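N-acetyl-beta-D glucosaminidase (Rhizomucor miehei CAU432, PDB 4ZM6) probably removes terminal N-acetyl-beta-D-glucosamine residues through a glycoside hydrolase family 3 domain and acetylates glucosamine from acetyl-CoA through a GCN5-related acetyltransferase region. Local coordinates at residues K608-M614 against C646-T652; S651-R655 against V833-E837; A599-V603 against H638-A644. All coordinates share one frame; numbering follows the deposited sequence.

Contact 1 of 3, residues K608-M614 against C646-T652; sequences KKHGQLM and CIKLGST. With ACO (acetyl coenzyme *a), chain C.
A beta-alpha-beta crossover of the acetyltransferase domain, its two parallel strands joined through helix 627-642, sets Gly-611 beside Ile-647 and Leu-613 beside Leu-649. The short strand axes come within 4.6 Å at 22°. Gly-611 bonds to the two residues flanking Ile-647, its N donating to Cys-646 O and its O accepting from Lys-648 N (2.8 Å). Leu-613 likewise bonds on either side of Leu-649: its N donates to Lys-648 O, and its O takes Gly-650 N (2.8 Å) where segment 646-652 leaves the strand. Gln-612 carries the side-chain grip. With CG beside the backbone N (chi1 -57°) and the chain extended beyond it, the amide reaches the loop and crosses Thr-652 at about a right angle. Gln-612 NE2 donates, in the amide plane, to Thr-652 OG1 (3.0 Å), while Thr-652 N approaches Gln-612 OE1 (3.1 Å) from above the carbonyl plane. OE1 also accepts from Gln-601 NE2, which should help set the rotation of the amide. Further back, Cys-646 CB sits over one face of the His-610 imidazole, 3.8 Å from the ring centroid in a CH-pi contact. Toward the cofactor, Leu-613 CD1 meets Leu-649 CD2 (4.3 Å). The acetyl methyl CH3 of acetyl coenzyme A lies 3.5 Å from Gly-650 N, the donor of the last inter-strand bond. Such a pair, meeting the acetyl group where the bonding ends, is consistent with the parting strands that receive the cofactor in the GCN5-related N-acetyltransferase fold.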
# COMPACT_ATOMS: atom_id res chain seq x y z
N LYS A 608 4.75 17.37 -18.52
CA LYS A 608 3.59 16.52 -18.29
C LYS A 608 4.09 15.09 -18.11
O LYS A 608 4.93 14.63 -18.88
CB LYS A 608 2.63 16.54 -19.49
CG LYS A 608 1.63 17.69 -19.53
CD LYS A 608 0.43 17.29 -20.38
CE LYS A 608 -0.61 18.40 -20.50
NZ LYS A 608 -0.25 19.41 -21.53
N LYS A 609 3.60 14.38 -17.10
CA LYS A 609 3.85 12.95 -16.99
C LYS A 609 3.16 12.24 -18.15
O LYS A 609 2.00 12.51 -18.42
CB LYS A 609 3.31 12.38 -15.68
CG LYS A 609 4.16 12.62 -14.44
CD LYS A 609 3.54 11.90 -13.25
CE LYS A 609 4.42 11.91 -12.02
NZ LYS A 609 4.43 13.24 -11.34
N HIS A 610 3.88 11.35 -18.83
CA HIS A 610 3.31 10.57 -19.92
C HIS A 610 3.46 9.09 -19.61
O HIS A 610 4.57 8.61 -19.38
CB HIS A 610 4.02 10.87 -21.25
CG HIS A 610 3.55 12.12 -21.91
ND1 HIS A 610 3.07 12.14 -23.21
CD2 HIS A 610 3.48 13.40 -21.47
CE1 HIS A 610 2.73 13.37 -23.53
NE2 HIS A 610 2.97 14.16 -22.49
N GLY A 611 2.34 8.37 -19.61
CA GLY A 611 2.35 6.94 -19.38
C GLY A 611 2.47 6.21 -20.70
O GLY A 611 1.73 6.51 -21.63
N GLN A 612 3.41 5.28 -20.79
CA GLN A 612 3.59 4.52 -22.01
C GLN A 612 3.31 3.06 -21.72
O GLN A 612 3.91 2.48 -20.83
CB GLN A 612 5.01 4.70 -22.54
CG GLN A 612 5.40 6.14 -22.80
CD GLN A 612 6.64 6.28 -23.66
OE1 GLN A 612 7.50 5.39 -23.69
NE2 GLN A 612 6.75 7.39 -24.38
N LEU A 613 2.36 2.49 -22.47
CA LEU A 613 2.03 1.08 -22.37
C LEU A 613 2.93 0.37 -23.36
O LEU A 613 2.63 0.27 -24.55
CB LEU A 613 0.55 0.83 -22.66
CG LEU A 613 -0.07 -0.47 -22.13
CD1 LEU A 613 -1.58 -0.47 -22.31
CD2 LEU A 613 0.51 -1.68 -22.83
N MET A 614 4.06 -0.12 -22.86
CA MET A 614 5.13 -0.64 -23.71
C MET A 614 4.72 -1.93 -24.40
O MET A 614 5.03 -2.16 -25.56
CB MET A 614 6.41 -0.88 -22.89
CG MET A 614 6.99 0.35 -22.23
SD MET A 614 8.30 -0.06 -21.05
CE MET A 614 9.59 -0.60 -22.16
N CYS A 646 -1.67 11.76 -20.07
CA CYS A 646 -1.46 11.51 -21.50
C CYS A 646 -0.80 10.15 -21.61
O CYS A 646 0.30 9.96 -21.12
CB CYS A 646 -0.57 12.59 -22.13
SG CYS A 646 -1.21 14.27 -21.97
N ILE A 647 -1.50 9.20 -22.22
CA ILE A 647 -1.03 7.83 -22.27
C ILE A 647 -0.85 7.41 -23.73
O ILE A 647 -1.58 7.86 -24.60
CB ILE A 647 -2.02 6.86 -21.56
CG1 ILE A 647 -2.70 7.55 -20.37
CG2 ILE A 647 -1.28 5.64 -21.04
CD1 ILE A 647 -3.75 6.69 -19.69
N LYS A 648 0.14 6.55 -23.98
CA LYS A 648 0.55 6.16 -25.33
C LYS A 648 0.55 4.64 -25.49
O LYS A 648 0.92 3.93 -24.57
CB LYS A 648 1.96 6.69 -25.60
CG LYS A 648 2.54 6.36 -26.97
CD LYS A 648 4.04 6.64 -27.03
CE LYS A 648 4.48 7.07 -28.43
NZ LYS A 648 4.14 6.05 -29.46
N LEU A 649 0.15 4.16 -26.66
CA LEU A 649 0.32 2.74 -27.01
C LEU A 649 1.72 2.56 -27.59
O LEU A 649 2.09 3.22 -28.56
CB LEU A 649 -0.72 2.27 -28.03
CG LEU A 649 -2.12 1.90 -27.55
CD1 LEU A 649 -2.92 1.32 -28.71
CD2 LEU A 649 -2.09 0.91 -26.39
N GLY A 650 2.47 1.63 -27.01
CA GLY A 650 3.87 1.45 -27.34
C GLY A 650 4.70 2.43 -26.55
O GLY A 650 4.19 3.09 -25.64
N SER A 651 5.98 2.54 -26.88
CA SER A 651 6.86 3.46 -26.17
C SER A 651 7.82 4.16 -27.12
O SER A 651 7.95 3.79 -28.29
CB SER A 651 7.63 2.73 -25.07
OG SER A 651 7.99 1.41 -25.46
N THR A 652 8.48 5.19 -26.61
CA THR A 652 9.53 5.89 -27.34
C THR A 652 10.88 5.20 -27.10
O THR A 652 11.37 4.49 -27.97
CB THR A 652 9.58 7.38 -26.93
OG1 THR A 652 9.58 7.47 -25.51
CG2 THR A 652 8.37 8.13 -27.46
N1A ACO C . -16.54 -14.94 -22.29
C2A ACO C . -16.80 -14.54 -23.55
N3A ACO C . -16.07 -13.59 -24.19
C4A ACO C . -15.01 -13.00 -23.59
C5A ACO C . -14.67 -13.39 -22.20
C6A ACO C . -15.52 -14.43 -21.56
N6A ACO C . -15.26 -14.84 -20.30
N7A ACO C . -13.61 -12.66 -21.84
C8A ACO C . -13.29 -11.86 -22.89
N9A ACO C . -14.12 -12.06 -23.93
C1B ACO C . -14.04 -11.35 -25.24
C2B ACO C . -14.95 -10.12 -25.29
O2B ACO C . -15.69 -10.10 -26.51
C3B ACO C . -14.03 -8.91 -25.15
O3B ACO C . -14.42 -7.77 -25.92
P3B ACO C . -14.31 -7.57 -27.53
O7A ACO C . -12.91 -7.04 -27.76
O8A ACO C . -14.61 -8.92 -28.14
O9A ACO C . -15.37 -6.54 -27.81
C4B ACO C . -12.64 -9.45 -25.50
O4B ACO C . -12.70 -10.89 -25.45
C5B ACO C . -11.58 -8.91 -24.56
O5B ACO C . -10.52 -9.86 -24.50
P1A ACO C . -9.71 -10.17 -23.16
O1A ACO C . -9.90 -11.63 -22.85
O2A ACO C . -9.98 -9.14 -22.09
O3A ACO C . -8.26 -9.88 -23.79
P2A ACO C . -7.24 -11.07 -24.08
O4A ACO C . -6.98 -11.79 -22.77
O5A ACO C . -7.71 -11.86 -25.27
O6A ACO C . -5.95 -10.22 -24.51
CBP ACO C . -4.69 -9.16 -26.28
CCP ACO C . -6.03 -9.28 -25.58
CDP ACO C . -3.64 -8.63 -25.32
CEP ACO C . -4.84 -8.17 -27.43
CAP ACO C . -4.32 -10.55 -26.79
OAP ACO C . -5.10 -10.85 -27.95
C9P ACO C . -2.86 -10.72 -27.11
O9P ACO C . -2.13 -11.20 -26.25
N8P ACO C . -2.42 -10.36 -28.31
C7P ACO C . -1.03 -10.55 -28.67
C6P ACO C . -0.63 -9.79 -29.92
C5P ACO C . -0.58 -8.28 -29.79
O5P ACO C . -0.75 -7.66 -30.82
N4P ACO C . -0.32 -7.67 -28.62
C3P ACO C . -0.20 -6.21 -28.51
C2P ACO C . 1.24 -5.72 -28.70
S1P ACO C . 1.34 -3.99 -29.11
C ACO C . 1.43 -3.21 -27.65
O ACO C . 1.33 -3.83 -26.61
CH3 ACO C . 1.62 -1.73 -27.67

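Contact 2 of 3, residues S651-R655 against V833-E837; sequences STYPR and VDWVE
The loop that follows strand 646-649 in the acetyl-CoA-binding acetyltransferase region meets strand 830-836 of the second such region through Arg-655, Asp-834 and Trp-835. Arg-655 NH1 forms a salt bridge with Asp-834 OD2 at 2.8 Å. Asp-834 OD2 accepts through its anti lone pair; the oxygen is tilted out of the guanidinium plane, and the two flat groups stand 35° apart. The same guanidinium reaches back to its own loop: Arg-655 NE (2.8 Å) and NH2 (2.9 Å) both grip Thr-652 O side-on, close to the guanidinium plane, so the group is held from two directions. One guanidinium face lies against the rim of the indole, Arg-655 NH2 coming 3.6 Å from Trp-835 CE3 with the planes 76° apart. Trp-835 and Val-836 together face His-687 in a G1 beta bulge, at the corner where the strand turns. With CG anti to the backbone N (chi1 -171°), the indole extends toward the loop, and its six-membered edge also receives Thr-652 CG2, 3.9 Å from Trp-835 CZ3. Within the loop, Ser-651 OG donates to Pro-654 O on a lone pair.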
# COMPACT_ATOMS: atom_id res chain seq x y z
N SER A 651 5.98 2.54 -26.88
CA SER A 651 6.86 3.46 -26.17
C SER A 651 7.82 4.16 -27.12
O SER A 651 7.95 3.79 -28.29
CB SER A 651 7.63 2.73 -25.07
OG SER A 651 7.99 1.41 -25.46
N THR A 652 8.48 5.19 -26.61
CA THR A 652 9.53 5.89 -27.34
C THR A 652 10.88 5.20 -27.10
O THR A 652 11.37 4.49 -27.97
CB THR A 652 9.58 7.38 -26.93
OG1 THR A 652 9.58 7.47 -25.51
CG2 THR A 652 8.37 8.13 -27.46
N TYR A 653 11.45 5.38 -25.90
CA TYR A 653 12.74 4.79 -25.55
C TYR A 653 12.79 4.40 -24.06
O TYR A 653 12.57 5.26 -23.21
CB TYR A 653 13.88 5.77 -25.85
CG TYR A 653 15.22 5.10 -26.07
CD1 TYR A 653 15.98 4.63 -25.00
CD2 TYR A 653 15.72 4.90 -27.36
CE1 TYR A 653 17.20 4.00 -25.21
CE2 TYR A 653 16.93 4.28 -27.58
CZ TYR A 653 17.67 3.83 -26.50
OH TYR A 653 18.88 3.21 -26.71
N PRO A 654 13.08 3.13 -23.75
CA PRO A 654 13.24 1.95 -24.62
C PRO A 654 11.91 1.49 -25.19
O PRO A 654 10.86 2.05 -24.86
CB PRO A 654 13.82 0.89 -23.68
CG PRO A 654 13.41 1.30 -22.32
CD PRO A 654 13.36 2.80 -22.33
N ARG A 655 11.93 0.45 -26.02
CA ARG A 655 10.78 0.13 -26.84
C ARG A 655 10.83 -1.24 -27.50
O ARG A 655 11.86 -1.62 -28.05
CB ARG A 655 10.65 1.19 -27.94
CG ARG A 655 9.74 0.82 -29.10
CD ARG A 655 10.16 1.50 -30.39
NE ARG A 655 10.60 2.88 -30.18
CZ ARG A 655 11.10 3.64 -31.14
NH1 ARG A 655 11.20 3.19 -32.39
NH2 ARG A 655 11.50 4.88 -30.86
N VAL A 833 16.05 1.97 -39.94
CA VAL A 833 15.53 3.32 -39.73
C VAL A 833 14.14 3.20 -39.13
O VAL A 833 13.19 2.82 -39.81
CB VAL A 833 15.49 4.12 -41.04
CG1 VAL A 833 14.89 5.50 -40.81
CG2 VAL A 833 16.89 4.24 -41.63
N ASP A 834 14.02 3.54 -37.85
CA ASP A 834 12.82 3.24 -37.09
C ASP A 834 11.90 4.45 -36.99
O ASP A 834 12.37 5.58 -36.88
CB ASP A 834 13.20 2.74 -35.68
CG ASP A 834 13.95 3.77 -34.85
OD1 ASP A 834 15.00 4.26 -35.30
OD2 ASP A 834 13.49 4.09 -33.73
N TRP A 835 10.60 4.17 -37.05
CA TRP A 835 9.55 5.16 -36.79
C TRP A 835 9.71 6.40 -37.66
O TRP A 835 10.11 7.46 -37.17
CB TRP A 835 9.53 5.52 -35.30
CG TRP A 835 8.35 6.37 -34.84
CD1 TRP A 835 7.43 7.01 -35.63
CD2 TRP A 835 8.01 6.69 -33.49
NE1 TRP A 835 6.53 7.69 -34.85
CE2 TRP A 835 6.86 7.51 -33.53
CE3 TRP A 835 8.56 6.36 -32.25
CZ2 TRP A 835 6.25 8.01 -32.38
CZ3 TRP A 835 7.95 6.85 -31.09
CH2 TRP A 835 6.80 7.67 -31.17
N VAL A 836 9.41 6.25 -38.94
CA VAL A 836 9.45 7.37 -39.89
C VAL A 836 8.29 7.30 -40.88
O VAL A 836 7.67 6.25 -41.06
CB VAL A 836 10.78 7.44 -40.66
CG1 VAL A 836 11.94 7.73 -39.72
CG2 VAL A 836 11.02 6.16 -41.46
N GLU A 837 8.02 8.44 -41.51
CA GLU A 837 6.90 8.58 -42.44
C GLU A 837 7.31 9.01 -43.85
O GLU A 837 6.67 8.60 -44.82
CB GLU A 837 5.89 9.58 -41.88
CG GLU A 837 5.44 9.26 -40.47
CD GLU A 837 4.18 10.01 -40.08
OE1 GLU A 837 4.25 10.83 -39.14
OE2 GLU A 837 3.12 9.78 -40.71

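Contact 3 of 3, residues A599-V603 against H638-A644; sequences ATQIV and HFREQGA
His-638, near the C-terminal end of helix 627-642, packs on strand 594-605 of the acetyltransferase sheet. The axes of the short strand and helix segments lie 10.4 Å apart at 19°, nearly parallel. The imidazole of His-638 comes from the direction opposite to Ile-602, its CE1 meeting Ile-602 CD1 at 3.7 Å, while ND1 faces Thr-600 CG2. Phe-639 follows, its CG beside the backbone N (chi1 -68°), and the ring end points at Thr-600. Phe-639 CE1 is 3.8 Å from Thr-600 CG2, and Phe-639 CZ is 3.7 Å from Thr-600 OG1. Ile-602 passes alongside, its CG1 at the ring edge, 4.0 Å from Phe-639 CE1. One turn on, Gln-642 crosses Ile-602 at about a right angle and offers its aliphatic part, CG lying 3.8 Å from Ile-602 CD1. At Gly-643, with positive phi, a Schellman motif ends the helix, Ala-644 N bonding back to Phe-639 O. This turn brings Ala-644 CB within 4.4 Å of Ile-602 CG1. Ile-602 thus touches four residues of the segment, and no hydrogen bond joins the two: the contact is van der Waals packing, so it probably depends on fit and burial rather than on directional bonds.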
# COMPACT_ATOMS: atom_id res chain seq x y z
N ALA A 599 3.91 -4.45 -19.79
CA ALA A 599 5.05 -3.57 -19.53
C ALA A 599 4.61 -2.12 -19.62
O ALA A 599 3.67 -1.80 -20.35
CB ALA A 599 6.16 -3.84 -20.52
N THR A 600 5.34 -1.25 -18.94
CA THR A 600 4.84 0.07 -18.58
C THR A 600 5.98 0.99 -18.09
O THR A 600 6.82 0.58 -17.31
CB THR A 600 3.76 -0.06 -17.48
OG1 THR A 600 2.47 -0.09 -18.08
CG2 THR A 600 3.80 1.08 -16.47
N GLN A 601 5.97 2.23 -18.57
CA GLN A 601 6.92 3.24 -18.11
C GLN A 601 6.27 4.62 -18.11
O GLN A 601 5.25 4.83 -18.76
CB GLN A 601 8.21 3.22 -18.95
CG GLN A 601 8.17 3.89 -20.32
CD GLN A 601 9.57 4.16 -20.88
OE1 GLN A 601 10.58 3.83 -20.26
NE2 GLN A 601 9.63 4.78 -22.05
N ILE A 602 6.85 5.55 -17.35
CA ILE A 602 6.37 6.92 -17.29
C ILE A 602 7.51 7.87 -17.61
O ILE A 602 8.59 7.79 -17.01
CB ILE A 602 5.76 7.27 -15.90
CG1 ILE A 602 4.44 6.53 -15.71
CG2 ILE A 602 5.53 8.77 -15.76
CD1 ILE A 602 3.91 6.58 -14.29
N VAL A 603 7.27 8.77 -18.56
CA VAL A 603 8.27 9.71 -19.04
C VAL A 603 7.70 11.12 -18.97
O VAL A 603 6.50 11.32 -19.14
CB VAL A 603 8.67 9.38 -20.50
CG1 VAL A 603 9.40 10.53 -21.16
CG2 VAL A 603 9.52 8.12 -20.53
N HIS A 638 -2.63 2.36 -12.52
CA HIS A 638 -1.35 2.88 -12.07
C HIS A 638 -1.09 4.28 -12.63
O HIS A 638 -0.80 5.20 -11.87
CB HIS A 638 -0.19 1.95 -12.45
CG HIS A 638 1.15 2.55 -12.22
ND1 HIS A 638 2.08 2.73 -13.22
CD2 HIS A 638 1.70 3.08 -11.10
CE1 HIS A 638 3.15 3.31 -12.72
NE2 HIS A 638 2.95 3.54 -11.44
N PHE A 639 -1.19 4.43 -13.95
CA PHE A 639 -1.03 5.72 -14.59
C PHE A 639 -1.94 6.75 -13.94
O PHE A 639 -1.52 7.87 -13.64
CB PHE A 639 -1.38 5.66 -16.07
CG PHE A 639 -0.44 4.84 -16.91
CD1 PHE A 639 0.94 4.88 -16.70
CD2 PHE A 639 -0.93 4.07 -17.95
CE1 PHE A 639 1.79 4.13 -17.48
CE2 PHE A 639 -0.07 3.33 -18.75
CZ PHE A 639 1.28 3.35 -18.51
N ARG A 640 -3.20 6.36 -13.75
CA ARG A 640 -4.22 7.24 -13.19
C ARG A 640 -3.80 7.80 -11.83
O ARG A 640 -3.90 9.00 -11.60
CB ARG A 640 -5.54 6.47 -13.08
CG ARG A 640 -6.73 7.30 -12.61
CD ARG A 640 -8.01 6.48 -12.66
NE ARG A 640 -8.31 5.98 -14.00
CZ ARG A 640 -8.42 4.69 -14.36
NH1 ARG A 640 -8.25 3.71 -13.48
NH2 ARG A 640 -8.71 4.39 -15.61
N GLU A 641 -3.32 6.92 -10.95
CA GLU A 641 -2.86 7.33 -9.61
C GLU A 641 -1.63 8.22 -9.69
O GLU A 641 -1.48 9.13 -8.88
CB GLU A 641 -2.53 6.10 -8.76
CG GLU A 641 -3.73 5.26 -8.36
CD GLU A 641 -3.33 3.89 -7.82
OE1 GLU A 641 -2.98 3.01 -8.64
OE2 GLU A 641 -3.37 3.71 -6.59
N GLN A 642 -0.75 7.94 -10.65
CA GLN A 642 0.47 8.72 -10.84
C GLN A 642 0.24 10.08 -11.49
O GLN A 642 1.12 10.94 -11.44
CB GLN A 642 1.48 7.93 -11.69
CG GLN A 642 2.04 6.70 -11.00
CD GLN A 642 2.67 7.03 -9.67
OE1 GLN A 642 3.59 7.84 -9.59
NE2 GLN A 642 2.16 6.42 -8.61
N GLY A 643 -0.92 10.28 -12.10
CA GLY A 643 -1.21 11.52 -12.81
C GLY A 643 -0.60 11.54 -14.21
O GLY A 643 -0.37 12.61 -14.77
N ALA A 644 -0.34 10.36 -14.76
CA ALA A 644 0.06 10.24 -16.16
C ALA A 644 -1.20 10.27 -17.01
O ALA A 644 -1.74 9.22 -17.38
CB ALA A 644 0.83 8.94 -16.39

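Contacts 1 and 3 belong to the same sheet: contact 3 packs the connecting helix of contact 1's beta-alpha-beta unit on the neighbouring strand 594-605, and Phe-639 CE1 also packs on Gly-611 CA. Contact 3 is buried and largely apolar, sheet against helix; contact 1 is partly buried and mainly backbone hydrogen bonding, with the cofactor at one end. Contact 2 differs: it lies at the surface, joins segments far apart in sequence, in two successive acetyltransferase regions, and rests on a salt bridge and an indole edge. It continues directly from contact 1 through Ser-651 and Thr-652, and Tyr-653 O meets Gln-601 NE2 of contact 3.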